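Local coordinates for protein monomethylamine methyltransferase MtmB1 (Methanosarcina barkeri, PDB 1TV2) that catalyses transfer of the methyl group of monomethylamine to the corrinoid cofactor of its partner protein MtmC, a step of methanogenesis from methylamine, at residues D154-G159 with P197-K202; D226-S231 with N252-M257; I328-Q333 with G360-S365. One frame throughout, in Å; residues are numbered along the deposited sequence.

Contact 1. Residues D154-G159 with P197-K202; sequences DTIVNG and PGMGVK. With BG5 (5-hydroxyamino-3-methyl-pyrrolidine-2-carboxylic acid), chain B.
A chi1 of -170° turns K202 CG away from its own amide nitrogen and along V157. The lysine chain bends at chi2 and chi3 while staying alongside the valine, with CE 3.5 Å from V157 CG2. The two side chains run the same way, and the valine offers an apolar branch with no polar atom of its own, suited to lie against the methylene stem and the amide. The end of the lysine is not an amine: K202 NZ is joined to C1 of BG5 at 1.3 Å, an amide length, and V157 CG2 lies 3.3 Å from the carbonyl oxygen O1 of BG5. The two backbones belong to adjacent parallel strands of the barrel linked by helix 174-193. I156 N donates to G200 O at 2.8 Å and N158 N to K202 O at 3.1 Å, both in the carbonyl plane. On the side turned to the helices, I156 CD1 meets M199 CE at 3.8 Å, the methionine methyl against the end of the isoleucine chain, while N158 OD1 rests 3.5 Å from V201 CB and its ND2 is held by E183. A water bridges D154 O and G200 N just before the paired strands begin. At the other end, K202 NZ donates to BG5 O2, the oxygen of its hydroxyamino group, at 2.9 Å, an almost straight bond of 168°, and E205 binds BG5 as well. An acylated lysine bearing a substituted pyrrolidine ring is what pyrrolysine would give on adding hydroxylamine, consistent with a residue whose ring carbon takes up amines.

Contact 2. Residues D226-S231 with N252-M257; sequences DSHEVS and NSDIIM. With BG5 (5-hydroxyamino-3-methyl-pyrrolidine-2-carboxylic acid), chain B.
In the parallel barrel wall beside the pyrrolysine pocket, strands 227-231 and 255-259 pair through the backbones of H228, V230, I255 and M257. H228 N donates to I255 O at 2.9 Å, M257 N to H228 O at 2.7 Å and V230 N to M257 O at 3.1 Å. The middle bond is short but reaches its acceptor from above the carbonyl plane, 38° out of it. On the outer face the imidazole of H228 lies flat on the carboxylate of D254, the planes only 9° apart. D254 CB stands 3.5 Å from the ring centroid in a CH-pi contact, and OD2 comes within 3.2 Å of H228 CE1. No hydrogen bond joins the two: NE2 of the ring is spent on T223 O, and Y249 meets the ring edge-to-face. A flat, polarisable imidazole suits this place, offering a face to the acid and an N-H to a backbone carbonyl. The inner face differs. M257, with CG anti to its backbone N, runs inward and bends at chi3 to bring CE 3.6 Å from E229 CB. Both carbons then approach the hydroxyamino oxygen O2 of BG5, E229 CB at 3.1 Å and M257 CE at 3.5 Å, so a supple methionine and the stem of a folded glutamate line the pocket wall. Before the second strand, S253 ends helix 240-251 in a Schellman motif and D254 leads onward: the beta-alpha-beta crossover of a TIM barrel, with the bound group toward the C-terminal strand ends, where TIM-barrel sites lie.

Contact 3. Residues I328-Q333 with G360-S365; sequences ILSGNQ and GREILS. With BG5 (5-hydroxyamino-3-methyl-pyrrolidine-2-carboxylic acid), chain B.
R361 and E362, successive residues of the loop that enters the last strand of this TIM barrel, both reach S330, the arginine at its hydroxyl and the glutamate at its amide. Strands 330-333 and 363-366, joined by helix 343-359, form a beta-alpha-beta unit. R361 bends at chi2 and lays one face of its guanidinium over G331 O and N332 CB, while NH1 makes a weak bond to S330 OG at 3.1 Å. NH2 forms a salt bridge with D296, and H282 also holds NH1. A leucine in its place would remove the guanidinium, and would probably leave D296 without its charge partner and G331 O without its cover. E362 folds back at chi2 (76°), crossing L329 at about a right angle with CG 3.8 Å from L329 CD2, so that OE1 takes the S330 amide at 2.7 Å nearly end-on. S330 O is gripped twice in return, by E362 N at 2.9 Å and I363 N at 3.2 Å. Glycine suits G331, because at this backbone a CB would collide with I363 O. Farther along, N332 N bonds to I363 O, and N332 O accepts from S365 N at 3.0 Å. Q333 reaches inward with OE1 3.4 Å from C2 of BG5, its side-chain NE2 held by E259. Beside it, the small hydroxyl of S365, which also meets Q127, places OG 2.6 Å from BG5 O1.

All three contacts are buried pairings of neighbouring parallel strands in one barrel, and all touch BG5. Contacts 1 and 2 hold adjacent elements: strand 201-203 of the first pairs with 227-231 of the second through V201 O and S227 N. Contact 3 is separated from contact 1 by strand 125-128 and from contact 2 by strand 293-300, yet its S365 packs on V157 and K202. Contact 1 carries the covalent link, contact 2 brings a histidine-aspartate stack and, to the pocket, the carbon stems of a methionine and a glutamate, and contact 3 is the most polar, with charged loop residues. P197 of contact 1 and N252 and S253 of contact 2 reach neighbouring subunits; no other chain touches contact 3.

Contact 1. Residues D154-G159 with P197-K202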
ATOM      1  N   ASP A 154      -0.011  22.676 -13.663  1.00 16.72           N
ATOM      2  CA  ASP A 154      -0.364  21.973 -12.430  1.00 17.25           C
ATOM      3  C   ASP A 154      -0.598  20.474 -12.646  1.00 18.30           C
ATOM      4  O   ASP A 154      -0.192  19.645 -11.823  1.00 17.93           O
ATOM      5  CB  ASP A 154      -1.619  22.599 -11.812  1.00 17.43           C
ATOM      6  CG  ASP A 154      -1.444  24.072 -11.500  1.00 20.99           C
ATOM      7  OD1 ASP A 154      -0.453  24.423 -10.823  1.00 22.47           O
ATOM      8  OD2 ASP A 154      -2.295  24.881 -11.929  1.00 19.83           O
ATOM      9  N   THR A 155      -1.269  20.136 -13.744  1.00 16.62           N
ATOM     10  CA  THR A 155      -1.546  18.744 -14.087  1.00 15.91           C
ATOM     11  C   THR A 155      -1.248  18.566 -15.571  1.00 17.03           C
ATOM     12  O   THR A 155      -1.050  19.546 -16.285  1.00 16.22           O
ATOM     13  CB  THR A 155      -3.019  18.373 -13.826  1.00 17.51           C
ATOM     14  OG1 THR A 155      -3.868  19.190 -14.642  1.00 16.95           O
ATOM     15  CG2 THR A 155      -3.371  18.584 -12.350  1.00 16.04           C
ATOM     16  N   ILE A 156      -1.223  17.317 -16.031  1.00 15.25           N
ATOM     17  CA  ILE A 156      -0.929  17.025 -17.431  1.00 15.85           C
ATOM     18  C   ILE A 156      -2.129  16.472 -18.202  1.00 16.90           C
ATOM     19  O   ILE A 156      -2.891  15.661 -17.676  1.00 17.06           O
ATOM     20  CB  ILE A 156       0.204  15.959 -17.555  1.00 16.39           C
ATOM     21  CG1 ILE A 156       1.472  16.421 -16.823  1.00 15.98           C
ATOM     22  CG2 ILE A 156       0.495  15.679 -19.031  1.00 16.87           C
ATOM     23  CD1 ILE A 156       2.134  17.657 -17.428  1.00 14.25           C
ATOM     24  N   VAL A 157      -2.311  16.932 -19.440  1.00 17.37           N
ATOM     25  CA  VAL A 157      -3.360  16.381 -20.293  1.00 16.12           C
ATOM     26  C   VAL A 157      -2.565  15.611 -21.345  1.00 16.50           C
ATOM     27  O   VAL A 157      -1.804  16.196 -22.126  1.00 14.75           O
ATOM     28  CB  VAL A 157      -4.262  17.459 -20.960  1.00 16.29           C
ATOM     29  CG1 VAL A 157      -3.426  18.535 -21.641  1.00 17.30           C
ATOM     30  CG2 VAL A 157      -5.185  16.775 -21.971  1.00 15.99           C
ATOM     31  N   ASN A 158      -2.738  14.292 -21.339  1.00 16.17           N
ATOM     32  CA  ASN A 158      -2.011  13.385 -22.218  1.00 17.03           C
ATOM     33  C   ASN A 158      -2.093  13.595 -23.723  1.00 17.79           C
ATOM     34  O   ASN A 158      -3.112  14.030 -24.262  1.00 18.05           O
ATOM     35  CB  ASN A 158      -2.424  11.936 -21.925  1.00 17.18           C
ATOM     36  CG  ASN A 158      -2.165  11.525 -20.483  1.00 18.85           C
ATOM     37  OD1 ASN A 158      -1.693  12.321 -19.667  1.00 17.50           O
ATOM     38  ND2 ASN A 158      -2.477  10.270 -20.164  1.00 14.21           N
ATOM     39  N   GLY A 159      -0.993  13.261 -24.389  1.00 17.76           N
ATOM     40  CA  GLY A 159      -0.934  13.334 -25.833  1.00 19.15           C
ATOM     41  C   GLY A 159      -1.220  11.919 -26.306  1.00 18.92           C
ATOM     42  O   GLY A 159      -1.401  11.018 -25.486  1.00 18.34           O
ATOM     43  N   PRO A 197       7.074  13.844  -9.579  1.00 17.76           N
ATOM     44  CA  PRO A 197       6.525  12.493  -9.753  1.00 17.60           C
ATOM     45  C   PRO A 197       5.034  12.299  -9.466  1.00 18.11           C
ATOM     46  O   PRO A 197       4.403  11.418 -10.037  1.00 16.71           O
ATOM     47  CB  PRO A 197       7.409  11.639  -8.845  1.00 18.69           C
ATOM     48  CG  PRO A 197       7.832  12.599  -7.772  1.00 21.06           C
ATOM     49  CD  PRO A 197       8.103  13.869  -8.526  1.00 17.73           C
ATOM     50  N   GLY A 198       4.464  13.131  -8.602  1.00 16.77           N
ATOM     51  CA  GLY A 198       3.053  13.000  -8.269  1.00 17.46           C
ATOM     52  C   GLY A 198       2.056  13.832  -9.064  1.00 16.48           C
ATOM     53  O   GLY A 198       0.904  13.946  -8.653  1.00 15.70           O
ATOM     54  N   MET A 199       2.470  14.412 -10.188  1.00 15.34           N
ATOM     55  CA  MET A 199       1.544  15.216 -10.981  1.00 15.55           C
ATOM     56  C   MET A 199       0.364  14.403 -11.500  1.00 14.77           C
ATOM     57  O   MET A 199       0.530  13.291 -11.999  1.00 15.11           O
ATOM     58  CB  MET A 199       2.252  15.859 -12.178  1.00 16.62           C
ATOM     59  CG  MET A 199       3.136  17.057 -11.855  1.00 17.45           C
ATOM     60  SD  MET A 199       3.810  17.803 -13.371  1.00 18.03           S
ATOM     61  CE  MET A 199       2.457  18.904 -13.868  1.00 14.23           C
ATOM     62  N   GLY A 200      -0.830  14.970 -11.381  1.00 15.00           N
ATOM     63  CA  GLY A 200      -2.012  14.294 -11.878  1.00 18.08           C
ATOM     64  C   GLY A 200      -2.076  14.448 -13.390  1.00 17.71           C
ATOM     65  O   GLY A 200      -1.517  15.400 -13.945  1.00 17.63           O
ATOM     66  N   VAL A 201      -2.741  13.511 -14.061  1.00 16.87           N
ATOM     67  CA  VAL A 201      -2.883  13.561 -15.513  1.00 15.76           C
ATOM     68  C   VAL A 201      -4.357  13.450 -15.911  1.00 16.37           C
ATOM     69  O   VAL A 201      -5.243  13.352 -15.055  1.00 15.23           O
ATOM     70  CB  VAL A 201      -2.107  12.409 -16.213  1.00 15.66           C
ATOM     71  CG1 VAL A 201      -0.650  12.412 -15.763  1.00 12.48           C
ATOM     72  CG2 VAL A 201      -2.775  11.058 -15.921  1.00 12.92           C
ATOM     73  N   LYS A 202      -4.605  13.495 -17.216  1.00 15.79           N
ATOM     74  CA  LYS A 202      -5.952  13.372 -17.754  1.00 15.32           C
ATOM     75  C   LYS A 202      -5.845  12.513 -19.004  1.00 15.26           C
ATOM     76  O   LYS A 202      -5.038  12.793 -19.896  1.00 15.69           O
ATOM     77  CB  LYS A 202      -6.540  14.750 -18.097  1.00 15.28           C
ATOM     78  CG  LYS A 202      -8.038  14.722 -18.439  1.00 15.78           C
ATOM     79  CD  LYS A 202      -8.309  14.684 -19.950  1.00 15.95           C
ATOM     80  CE  LYS A 202      -8.275  16.091 -20.567  1.00 17.82           C
ATOM     81  NZ  LYS A 202      -8.749  16.107 -21.954  1.00 18.72           N
TER
HETATM   82  C1  BG5 B 459      -8.594  17.129 -22.808  1.00 21.29           C
HETATM   83  C2  BG5 B 459      -9.098  16.922 -24.230  1.00 24.06           C
HETATM   84  C3  BG5 B 459      -7.994  16.433 -25.153  1.00 25.26           C
HETATM   85  C4  BG5 B 459      -8.205  14.924 -25.287  1.00 25.51           C
HETATM   86  C5  BG5 B 459      -9.688  14.661 -25.032  1.00 26.81           C
HETATM   87  C6  BG5 B 459      -8.177  17.131 -26.387  1.00 27.70           C
HETATM   88  N1  BG5 B 459     -10.229  15.891 -24.331  1.00 22.73           N
HETATM   89  O1  BG5 B 459      -8.147  18.232 -22.478  1.00 20.29           O
HETATM   90  N2  BG5 B 459      -9.835  13.536 -24.161  1.00 28.92           N
HETATM   91  O2  BG5 B 459      -9.846  13.556 -22.711  1.00 26.07           O
HETATM   92  O   HOH W   1      -0.996  17.552  -9.909  1.00 15.00           O

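Contact 2. Residues D226-S231 with N252-M257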
ATOM      1  N   ASP A 226      -6.360  10.725 -10.965  1.00 15.33           N
ATOM      2  CA  ASP A 226      -6.207  11.292 -12.307  1.00 16.00           C
ATOM      3  C   ASP A 226      -7.609  11.487 -12.888  1.00 17.21           C
ATOM      4  O   ASP A 226      -8.545  10.796 -12.480  1.00 16.88           O
ATOM      5  CB  ASP A 226      -5.430  10.343 -13.227  1.00 15.12           C
ATOM      6  CG  ASP A 226      -4.018  10.075 -12.744  1.00 16.68           C
ATOM      7  OD1 ASP A 226      -3.285  11.049 -12.463  1.00 14.14           O
ATOM      8  OD2 ASP A 226      -3.640   8.887 -12.660  1.00 17.34           O
ATOM      9  N   SER A 227      -7.761  12.418 -13.829  1.00 16.01           N
ATOM     10  CA  SER A 227      -9.066  12.647 -14.453  1.00 16.35           C
ATOM     11  C   SER A 227      -9.270  11.611 -15.556  1.00 16.00           C
ATOM     12  O   SER A 227      -8.423  11.465 -16.437  1.00 17.60           O
ATOM     13  CB  SER A 227      -9.153  14.055 -15.056  1.00 13.90           C
ATOM     14  OG  SER A 227      -9.141  15.052 -14.049  1.00 13.89           O
ATOM     15  N   HIS A 228     -10.393  10.901 -15.500  1.00 16.33           N
ATOM     16  CA  HIS A 228     -10.709   9.867 -16.487  1.00 15.35           C
ATOM     17  C   HIS A 228     -11.729  10.379 -17.492  1.00 16.69           C
ATOM     18  O   HIS A 228     -12.852  10.741 -17.131  1.00 14.33           O
ATOM     19  CB  HIS A 228     -11.224   8.619 -15.769  1.00 15.63           C
ATOM     20  CG  HIS A 228     -10.209   8.007 -14.855  1.00 16.90           C
ATOM     21  ND1 HIS A 228      -9.712   6.734 -15.037  1.00 17.94           N
ATOM     22  CD2 HIS A 228      -9.543   8.524 -13.797  1.00 13.83           C
ATOM     23  CE1 HIS A 228      -8.779   6.497 -14.132  1.00 14.04           C
ATOM     24  NE2 HIS A 228      -8.656   7.567 -13.368  1.00 16.65           N
ATOM     25  N   GLU A 229     -11.332  10.388 -18.761  1.00 16.02           N
ATOM     26  CA  GLU A 229     -12.181  10.917 -19.816  1.00 17.47           C
ATOM     27  C   GLU A 229     -13.230  10.014 -20.430  1.00 16.08           C
ATOM     28  O   GLU A 229     -13.017   8.823 -20.635  1.00 16.46           O
ATOM     29  CB  GLU A 229     -11.310  11.478 -20.949  1.00 19.84           C
ATOM     30  CG  GLU A 229     -10.611  10.425 -21.834  1.00 25.35           C
ATOM     31  CD  GLU A 229     -11.514   9.855 -22.936  1.00 30.91           C
ATOM     32  OE1 GLU A 229     -12.346  10.616 -23.481  1.00 32.21           O
ATOM     33  OE2 GLU A 229     -11.380   8.655 -23.276  1.00 27.84           O
ATOM     34  N   VAL A 230     -14.374  10.621 -20.717  1.00 16.75           N
ATOM     35  CA  VAL A 230     -15.482   9.964 -21.393  1.00 19.00           C
ATOM     36  C   VAL A 230     -16.069  11.101 -22.232  1.00 19.57           C
ATOM     37  O   VAL A 230     -16.248  12.218 -21.737  1.00 18.95           O
ATOM     38  CB  VAL A 230     -16.537   9.386 -20.410  1.00 19.52           C
ATOM     39  CG1 VAL A 230     -17.194  10.491 -19.602  1.00 17.99           C
ATOM     40  CG2 VAL A 230     -17.578   8.594 -21.200  1.00 20.03           C
ATOM     41  N   SER A 231     -16.333  10.834 -23.507  1.00 19.98           N
ATOM     42  CA  SER A 231     -16.847  11.868 -24.397  1.00 21.01           C
ATOM     43  C   SER A 231     -18.293  11.722 -24.825  1.00 20.37           C
ATOM     44  O   SER A 231     -18.720  10.649 -25.241  1.00 19.25           O
ATOM     45  CB  SER A 231     -15.992  11.941 -25.666  1.00 21.54           C
ATOM     46  OG  SER A 231     -14.627  12.136 -25.362  1.00 30.24           O
ATOM     47  N   ASN A 252     -14.206   1.917  -9.953  1.00 14.58           N
ATOM     48  CA  ASN A 252     -12.833   2.053  -9.460  1.00 14.69           C
ATOM     49  C   ASN A 252     -12.648   3.330  -8.621  1.00 15.33           C
ATOM     50  O   ASN A 252     -11.526   3.672  -8.235  1.00 15.10           O
ATOM     51  CB  ASN A 252     -11.841   2.088 -10.635  1.00 15.24           C
ATOM     52  CG  ASN A 252     -11.518   0.700 -11.199  1.00 16.04           C
ATOM     53  OD1 ASN A 252     -12.139  -0.302 -10.839  1.00 16.37           O
ATOM     54  ND2 ASN A 252     -10.540   0.650 -12.098  1.00 16.25           N
ATOM     55  N   SER A 253     -13.739   4.037  -8.350  1.00 15.46           N
ATOM     56  CA  SER A 253     -13.687   5.274  -7.565  1.00 16.20           C
ATOM     57  C   SER A 253     -12.769   6.314  -8.229  1.00 17.01           C
ATOM     58  O   SER A 253     -12.064   7.061  -7.543  1.00 15.34           O
ATOM     59  CB  SER A 253     -13.199   4.976  -6.135  1.00 17.22           C
ATOM     60  OG  SER A 253     -13.614   5.978  -5.210  1.00 15.71           O
ATOM     61  N   ASP A 254     -12.790   6.356  -9.562  1.00 15.86           N
ATOM     62  CA  ASP A 254     -11.976   7.295 -10.339  1.00 15.64           C
ATOM     63  C   ASP A 254     -12.635   8.661 -10.508  1.00 15.81           C
ATOM     64  O   ASP A 254     -13.858   8.760 -10.622  1.00 14.44           O
ATOM     65  CB  ASP A 254     -11.722   6.771 -11.762  1.00 17.39           C
ATOM     66  CG  ASP A 254     -10.805   5.571 -11.808  1.00 18.74           C
ATOM     67  OD1 ASP A 254      -9.895   5.475 -10.961  1.00 18.01           O
ATOM     68  OD2 ASP A 254     -10.986   4.735 -12.724  1.00 17.57           O
ATOM     69  N   ILE A 255     -11.816   9.707 -10.548  1.00 14.71           N
ATOM     70  CA  ILE A 255     -12.318  11.056 -10.787  1.00 15.56           C
ATOM     71  C   ILE A 255     -12.742  11.007 -12.255  1.00 15.12           C
ATOM     72  O   ILE A 255     -11.953  10.617 -13.119  1.00 15.03           O
ATOM     73  CB  ILE A 255     -11.203  12.116 -10.622  1.00 16.11           C
ATOM     74  CG1 ILE A 255     -10.773  12.200  -9.154  1.00 17.79           C
ATOM     75  CG2 ILE A 255     -11.682  13.465 -11.136  1.00 15.09           C
ATOM     76  CD1 ILE A 255     -11.880  12.582  -8.214  1.00 21.24           C
ATOM     77  N   ILE A 256     -13.981  11.392 -12.534  1.00 15.24           N
ATOM     78  CA  ILE A 256     -14.505  11.342 -13.896  1.00 15.73           C
ATOM     79  C   ILE A 256     -14.636  12.695 -14.589  1.00 17.43           C
ATOM     80  O   ILE A 256     -15.251  13.626 -14.061  1.00 17.06           O
ATOM     81  CB  ILE A 256     -15.900  10.658 -13.919  1.00 15.76           C
ATOM     82  CG1 ILE A 256     -15.766   9.198 -13.473  1.00 14.75           C
ATOM     83  CG2 ILE A 256     -16.520  10.762 -15.321  1.00 15.79           C
ATOM     84  CD1 ILE A 256     -17.089   8.469 -13.335  1.00 15.03           C
ATOM     85  N   MET A 257     -14.048  12.799 -15.776  1.00 17.79           N
ATOM     86  CA  MET A 257     -14.147  14.023 -16.550  1.00 17.01           C
ATOM     87  C   MET A 257     -14.983  13.735 -17.787  1.00 17.86           C
ATOM     88  O   MET A 257     -14.544  13.023 -18.691  1.00 15.16           O
ATOM     89  CB  MET A 257     -12.782  14.534 -17.005  1.00 15.80           C
ATOM     90  CG  MET A 257     -12.903  15.812 -17.842  1.00 16.23           C
ATOM     91  SD  MET A 257     -11.516  16.126 -18.946  1.00 19.28           S
ATOM     92  CE  MET A 257     -11.898  14.974 -20.265  1.00 15.63           C
TER
HETATM   93  C1  BG5 B 459      -8.594  17.129 -22.808  1.00 21.29           C
HETATM   94  C2  BG5 B 459      -9.098  16.922 -24.230  1.00 24.06           C
HETATM   95  C3  BG5 B 459      -7.994  16.433 -25.153  1.00 25.26           C
HETATM   96  C4  BG5 B 459      -8.205  14.924 -25.287  1.00 25.51           C
HETATM   97  C5  BG5 B 459      -9.688  14.661 -25.032  1.00 26.81           C
HETATM   98  C6  BG5 B 459      -8.177  17.131 -26.387  1.00 27.70           C
HETATM   99  N1  BG5 B 459     -10.229  15.891 -24.331  1.00 22.73           N
HETATM  100  O1  BG5 B 459      -8.147  18.232 -22.478  1.00 20.29           O
HETATM  101  N2  BG5 B 459      -9.835  13.536 -24.161  1.00 28.92           N
HETATM  102  O2  BG5 B 459      -9.846  13.556 -22.711  1.00 26.07           O

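Contact 3. Residues I328-Q333 with G360-S365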
ATOM      1  N   ILE A 328     -21.436  22.875 -10.377  1.00 18.07           N
ATOM      2  CA  ILE A 328     -20.762  21.960 -11.293  1.00 18.16           C
ATOM      3  C   ILE A 328     -19.362  22.465 -11.630  1.00 17.43           C
ATOM      4  O   ILE A 328     -19.201  23.591 -12.097  1.00 18.91           O
ATOM      5  CB  ILE A 328     -21.554  21.806 -12.616  1.00 18.09           C
ATOM      6  CG1 ILE A 328     -22.920  21.174 -12.330  1.00 17.51           C
ATOM      7  CG2 ILE A 328     -20.746  20.969 -13.617  1.00 15.32           C
ATOM      8  CD1 ILE A 328     -23.853  21.138 -13.536  1.00 18.60           C
ATOM      9  N   LEU A 329     -18.354  21.632 -11.387  1.00 16.75           N
ATOM     10  CA  LEU A 329     -16.969  21.995 -11.684  1.00 16.92           C
ATOM     11  C   LEU A 329     -16.736  21.771 -13.176  1.00 16.44           C
ATOM     12  O   LEU A 329     -17.220  20.792 -13.740  1.00 16.08           O
ATOM     13  CB  LEU A 329     -16.013  21.125 -10.860  1.00 15.68           C
ATOM     14  CG  LEU A 329     -16.147  21.296  -9.342  1.00 18.45           C
ATOM     15  CD1 LEU A 329     -15.359  20.214  -8.615  1.00 15.53           C
ATOM     16  CD2 LEU A 329     -15.661  22.686  -8.947  1.00 17.71           C
ATOM     17  N   SER A 330     -15.992  22.669 -13.818  1.00 15.12           N
ATOM     18  CA  SER A 330     -15.758  22.528 -15.252  1.00 16.25           C
ATOM     19  C   SER A 330     -14.436  23.086 -15.758  1.00 16.25           C
ATOM     20  O   SER A 330     -13.696  23.757 -15.035  1.00 17.94           O
ATOM     21  CB  SER A 330     -16.890  23.198 -16.029  1.00 15.78           C
ATOM     22  OG  SER A 330     -16.799  24.608 -15.921  1.00 17.44           O
ATOM     23  N   GLY A 331     -14.163  22.794 -17.024  1.00 15.39           N
ATOM     24  CA  GLY A 331     -12.956  23.263 -17.669  1.00 15.52           C
ATOM     25  C   GLY A 331     -13.249  23.449 -19.145  1.00 17.23           C
ATOM     26  O   GLY A 331     -14.373  23.205 -19.596  1.00 15.14           O
ATOM     27  N   ASN A 332     -12.246  23.885 -19.899  1.00 18.13           N
ATOM     28  CA  ASN A 332     -12.405  24.086 -21.337  1.00 18.85           C
ATOM     29  C   ASN A 332     -11.094  23.670 -22.008  1.00 18.67           C
ATOM     30  O   ASN A 332     -10.017  23.835 -21.424  1.00 18.47           O
ATOM     31  CB  ASN A 332     -12.733  25.560 -21.629  1.00 18.16           C
ATOM     32  CG  ASN A 332     -13.304  25.772 -23.026  1.00 19.80           C
ATOM     33  OD1 ASN A 332     -13.649  24.816 -23.722  1.00 18.93           O
ATOM     34  ND2 ASN A 332     -13.421  27.033 -23.434  1.00 17.48           N
ATOM     35  N   GLN A 333     -11.189  23.112 -23.215  1.00 18.92           N
ATOM     36  CA  GLN A 333     -10.011  22.654 -23.954  1.00 19.11           C
ATOM     37  C   GLN A 333      -9.622  23.620 -25.070  1.00 19.33           C
ATOM     38  O   GLN A 333     -10.477  24.260 -25.684  1.00 19.61           O
ATOM     39  CB  GLN A 333     -10.246  21.244 -24.506  1.00 19.28           C
ATOM     40  CG  GLN A 333     -11.455  21.108 -25.402  1.00 19.68           C
ATOM     41  CD  GLN A 333     -11.882  19.661 -25.574  1.00 19.49           C
ATOM     42  OE1 GLN A 333     -11.152  18.846 -26.137  1.00 19.85           O
ATOM     43  NE2 GLN A 333     -13.072  19.337 -25.080  1.00 18.37           N
ATOM     44  N   GLY A 360     -15.182  31.913 -15.184  1.00 18.68           N
ATOM     45  CA  GLY A 360     -15.318  30.992 -14.065  1.00 18.15           C
ATOM     46  C   GLY A 360     -14.878  29.542 -14.193  1.00 18.59           C
ATOM     47  O   GLY A 360     -15.223  28.735 -13.335  1.00 20.27           O
ATOM     48  N   ARG A 361     -14.127  29.193 -15.234  1.00 17.88           N
ATOM     49  CA  ARG A 361     -13.671  27.807 -15.389  1.00 18.37           C
ATOM     50  C   ARG A 361     -12.717  27.441 -14.257  1.00 18.00           C
ATOM     51  O   ARG A 361     -11.932  28.274 -13.804  1.00 18.81           O
ATOM     52  CB  ARG A 361     -12.940  27.616 -16.723  1.00 16.35           C
ATOM     53  CG  ARG A 361     -13.798  27.804 -17.965  1.00 17.74           C
ATOM     54  CD  ARG A 361     -14.809  26.678 -18.139  1.00 17.63           C
ATOM     55  NE  ARG A 361     -15.654  26.915 -19.305  1.00 18.02           N
ATOM     56  CZ  ARG A 361     -16.652  26.123 -19.683  1.00 19.02           C
ATOM     57  NH1 ARG A 361     -16.936  25.030 -18.989  1.00 18.65           N
ATOM     58  NH2 ARG A 361     -17.376  26.438 -20.748  1.00 19.12           N
ATOM     59  N   GLU A 362     -12.783  26.196 -13.800  1.00 18.49           N
ATOM     60  CA  GLU A 362     -11.899  25.740 -12.735  1.00 18.34           C
ATOM     61  C   GLU A 362     -10.610  25.157 -13.316  1.00 18.83           C
ATOM     62  O   GLU A 362      -9.557  25.205 -12.676  1.00 18.06           O
ATOM     63  CB  GLU A 362     -12.582  24.672 -11.872  1.00 17.92           C
ATOM     64  CG  GLU A 362     -13.603  25.187 -10.858  1.00 18.51           C
ATOM     65  CD  GLU A 362     -14.925  25.586 -11.483  1.00 19.69           C
ATOM     66  OE1 GLU A 362     -15.322  24.962 -12.492  1.00 20.72           O
ATOM     67  OE2 GLU A 362     -15.577  26.511 -10.951  1.00 19.82           O
ATOM     68  N   ILE A 363     -10.701  24.613 -14.529  1.00 16.80           N
ATOM     69  CA  ILE A 363      -9.546  23.996 -15.184  1.00 16.36           C
ATOM     70  C   ILE A 363      -9.355  24.412 -16.644  1.00 18.01           C
ATOM     71  O   ILE A 363     -10.309  24.426 -17.425  1.00 17.32           O
ATOM     72  CB  ILE A 363      -9.662  22.451 -15.152  1.00 16.11           C
ATOM     73  CG1 ILE A 363      -9.713  21.958 -13.703  1.00 14.98           C
ATOM     74  CG2 ILE A 363      -8.494  21.817 -15.900  1.00 14.84           C
ATOM     75  CD1 ILE A 363     -10.028  20.471 -13.576  1.00 13.95           C
ATOM     76  N   LEU A 364      -8.119  24.750 -17.007  1.00 15.56           N
ATOM     77  CA  LEU A 364      -7.796  25.113 -18.385  1.00 16.78           C
ATOM     78  C   LEU A 364      -6.964  23.942 -18.913  1.00 17.70           C
ATOM     79  O   LEU A 364      -5.898  23.644 -18.379  1.00 18.68           O
ATOM     80  CB  LEU A 364      -6.973  26.403 -18.436  1.00 16.24           C
ATOM     81  CG  LEU A 364      -7.486  27.592 -17.620  1.00 16.01           C
ATOM     82  CD1 LEU A 364      -6.624  28.812 -17.920  1.00 16.58           C
ATOM     83  CD2 LEU A 364      -8.943  27.874 -17.953  1.00 17.03           C
ATOM     84  N   SER A 365      -7.454  23.275 -19.954  1.00 17.18           N
ATOM     85  CA  SER A 365      -6.761  22.116 -20.507  1.00 17.13           C
ATOM     86  C   SER A 365      -6.273  22.382 -21.939  1.00 18.17           C
ATOM     87  O   SER A 365      -7.065  22.374 -22.886  1.00 17.14           O
ATOM     88  CB  SER A 365      -7.710  20.909 -20.474  1.00 16.82           C
ATOM     89  OG  SER A 365      -7.016  19.679 -20.618  1.00 17.38           O
TER
HETATM   90  C1  BG5 B 459      -8.594  17.129 -22.808  1.00 21.29           C
HETATM   91  C2  BG5 B 459      -9.098  16.922 -24.230  1.00 24.06           C
HETATM   92  C3  BG5 B 459      -7.994  16.433 -25.153  1.00 25.26           C
HETATM   93  C4  BG5 B 459      -8.205  14.924 -25.287  1.00 25.51           C
HETATM   94  C5  BG5 B 459      -9.688  14.661 -25.032  1.00 26.81           C
HETATM   95  C6  BG5 B 459      -8.177  17.131 -26.387  1.00 27.70           C
HETATM   96  N1  BG5 B 459     -10.229  15.891 -24.331  1.00 22.73           N
HETATM   97  O1  BG5 B 459      -8.147  18.232 -22.478  1.00 20.29           O
HETATM   98  N2  BG5 B 459      -9.835  13.536 -24.161  1.00 28.92           N
HETATM   99  O2  BG5 B 459      -9.846  13.556 -22.711  1.00 26.07           O
HETATM  100  O   HOH W   2     -17.596  25.708 -13.401  1.00 23.68           O